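Local coordinates for protein response regulator FixJ (Bradyrhizobium japonicum, PDB 5XT2) that induces expression of the nitrogen-fixation regulators nifA and fixK once it has been activated by the sensor FixL, at residues 61-66 with 90-95. Numbering follows the deposited sequence.
With MG (magnesium ion), chain F; FMT (formic acid), chain J.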
# COMPACT_ATOMS: atom_id res chain seq x y z
N CYS A 61 0.80 3.64 11.10
CA CYS A 61 2.11 3.00 11.25
C CYS A 61 1.97 1.84 12.23
O CYS A 61 1.34 2.00 13.27
CB CYS A 61 3.11 4.03 11.78
SG CYS A 61 4.73 3.39 12.16
N VAL A 62 2.50 0.68 11.87
CA VAL A 62 2.45 -0.51 12.72
C VAL A 62 3.71 -0.57 13.56
O VAL A 62 4.80 -0.34 13.03
CB VAL A 62 2.31 -1.78 11.88
CG1 VAL A 62 2.47 -2.97 12.78
CG2 VAL A 62 0.98 -1.83 11.21
N VAL A 63 3.56 -0.88 14.87
CA VAL A 63 4.67 -1.03 15.82
C VAL A 63 4.53 -2.41 16.47
O VAL A 63 3.64 -2.61 17.31
CB VAL A 63 4.68 0.08 16.88
CG1 VAL A 63 5.83 -0.08 17.80
CG2 VAL A 63 4.84 1.41 16.26
N SER A 64 5.36 -3.39 16.08
CA SER A 64 5.06 -4.77 16.45
C SER A 64 6.19 -5.41 17.24
O SER A 64 7.37 -5.16 16.99
CB SER A 64 4.77 -5.66 15.24
OG SER A 64 4.30 -6.96 15.58
N ASP A 65 5.83 -6.29 18.18
CA ASP A 65 6.80 -7.11 18.88
C ASP A 65 7.45 -8.07 17.88
O ASP A 65 6.75 -8.79 17.17
CB ASP A 65 6.08 -7.83 20.03
CG ASP A 65 6.78 -9.06 20.58
OD1 ASP A 65 8.00 -9.30 20.34
OD2 ASP A 65 6.09 -9.79 21.34
N VAL A 66 8.78 -8.08 17.79
CA VAL A 66 9.41 -8.95 16.78
C VAL A 66 9.11 -10.42 17.05
O VAL A 66 9.31 -11.27 16.17
CB VAL A 66 10.94 -8.74 16.68
CG1 VAL A 66 11.61 -9.20 17.93
CG2 VAL A 66 11.54 -9.51 15.47
N LEU A 90 7.43 -0.73 12.01
CA LEU A 90 8.56 -0.68 12.90
C LEU A 90 8.56 -1.93 13.76
O LEU A 90 7.52 -2.38 14.22
CB LEU A 90 8.47 0.55 13.80
CG LEU A 90 8.49 1.81 12.95
CD1 LEU A 90 8.45 3.08 13.77
CD2 LEU A 90 9.76 1.77 12.16
N ILE A 91 9.75 -2.48 14.00
CA ILE A 91 9.91 -3.73 14.72
C ILE A 91 10.57 -3.43 16.06
O ILE A 91 11.62 -2.77 16.12
CB ILE A 91 10.74 -4.73 13.91
CG1 ILE A 91 10.02 -5.09 12.61
CG2 ILE A 91 10.88 -5.98 14.68
CD1 ILE A 91 8.73 -5.81 12.85
N MET A 92 9.96 -3.92 17.14
CA MET A 92 10.50 -3.80 18.48
C MET A 92 11.14 -5.13 18.83
O MET A 92 10.48 -6.19 18.77
CB MET A 92 9.40 -3.47 19.47
CG MET A 92 8.98 -2.03 19.43
SD MET A 92 7.72 -1.74 20.68
CE MET A 92 6.54 -3.09 20.36
N THR A 93 12.43 -5.09 19.15
CA THR A 93 13.19 -6.30 19.42
C THR A 93 13.98 -6.19 20.73
O THR A 93 14.39 -5.09 21.15
CB THR A 93 14.12 -6.58 18.27
OG1 THR A 93 14.91 -7.72 18.58
CG2 THR A 93 15.02 -5.42 18.10
N GLY A 94 14.18 -7.33 21.38
CA GLY A 94 15.20 -7.40 22.39
C GLY A 94 16.55 -7.74 21.76
O GLY A 94 16.58 -8.36 20.70
N HIS A 95 17.62 -7.34 22.46
CA HIS A 95 18.99 -7.46 21.95
C HIS A 95 19.28 -8.84 21.35
O HIS A 95 19.76 -8.95 20.21
CB HIS A 95 19.97 -7.10 23.08
CG HIS A 95 20.03 -5.63 23.36
ND1 HIS A 95 20.55 -4.71 22.46
CD2 HIS A 95 19.52 -4.89 24.37
CE1 HIS A 95 20.43 -3.49 22.95
NE2 HIS A 95 19.79 -3.57 24.11
MG MG F . 6.21 -10.73 23.29
C FMT J . 12.06 -9.50 23.85
O1 FMT J . 10.98 -9.66 24.44
O2 FMT J . 12.27 -9.76 22.64
O HOH W 1 9.75 -7.49 21.45
O HOH W 2 8.25 -10.29 22.77
O HOH W 3 6.20 -12.75 22.72
O HOH W 4 6.51 -8.76 23.86
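The carbonyl oxygen of Met-92 is gripped twice, by the backbone N of Val-66 at 2.7 Å, lying in the carbonyl plane, and by a water that also donates to OD1 of Asp-65. That water bridges Asp-65 and the Met-92 main chain without itself binding the magnesium ion. Asp-65 divides its carboxylate: OD2 binds the magnesium at 2.2 Å, whereas OD1 takes the water and the backbone N of Arg-67. Its CG stands anti to the backbone N (chi1 160°), which carries the carboxylate beyond the strand end to the metal that Asp-22 also binds.

Behind this site strands 61-65 and 90-94 run parallel as adjacent strands inside the five-stranded receiver-domain sheet, joined through helix 73-82 in a beta-alpha-beta unit. Leu-90 reaches both ways, its N to Val-62 O at 2.8 Å and its O to Ser-64 N; Met-92 N continues the ladder to Ser-64 O, and the Val-66 bond ends it.

On the face holding Val-63, Asp-65, Leu-90 and Met-92, SD of Met-92 lies 3.8 Å from CG1 of Val-63, and the bend at chi3 (-50°) folds CE over the face of the Ser-64 to Asp-65 peptide. An alanine in place of Met-92 would probably uncover that valine methyl and the peptide and open a gap facing Asp-21. On the other face, CB of the loop residue Val-66 meets CG2 of Ile-91, the side chains crossing at about a right angle, while Val-66 CG1 lies 3.6 Å from CB of Thr-93; Leu-100 and Ala-104 of helix 98-106 pack onto this side.

Apolar packing and a ladder of backbone bonds thus lead up to a polar end where one carboxylate serves metal, water and main chain at once, an arrangement consistent with the acidic magnesium site of CheY-like receivers.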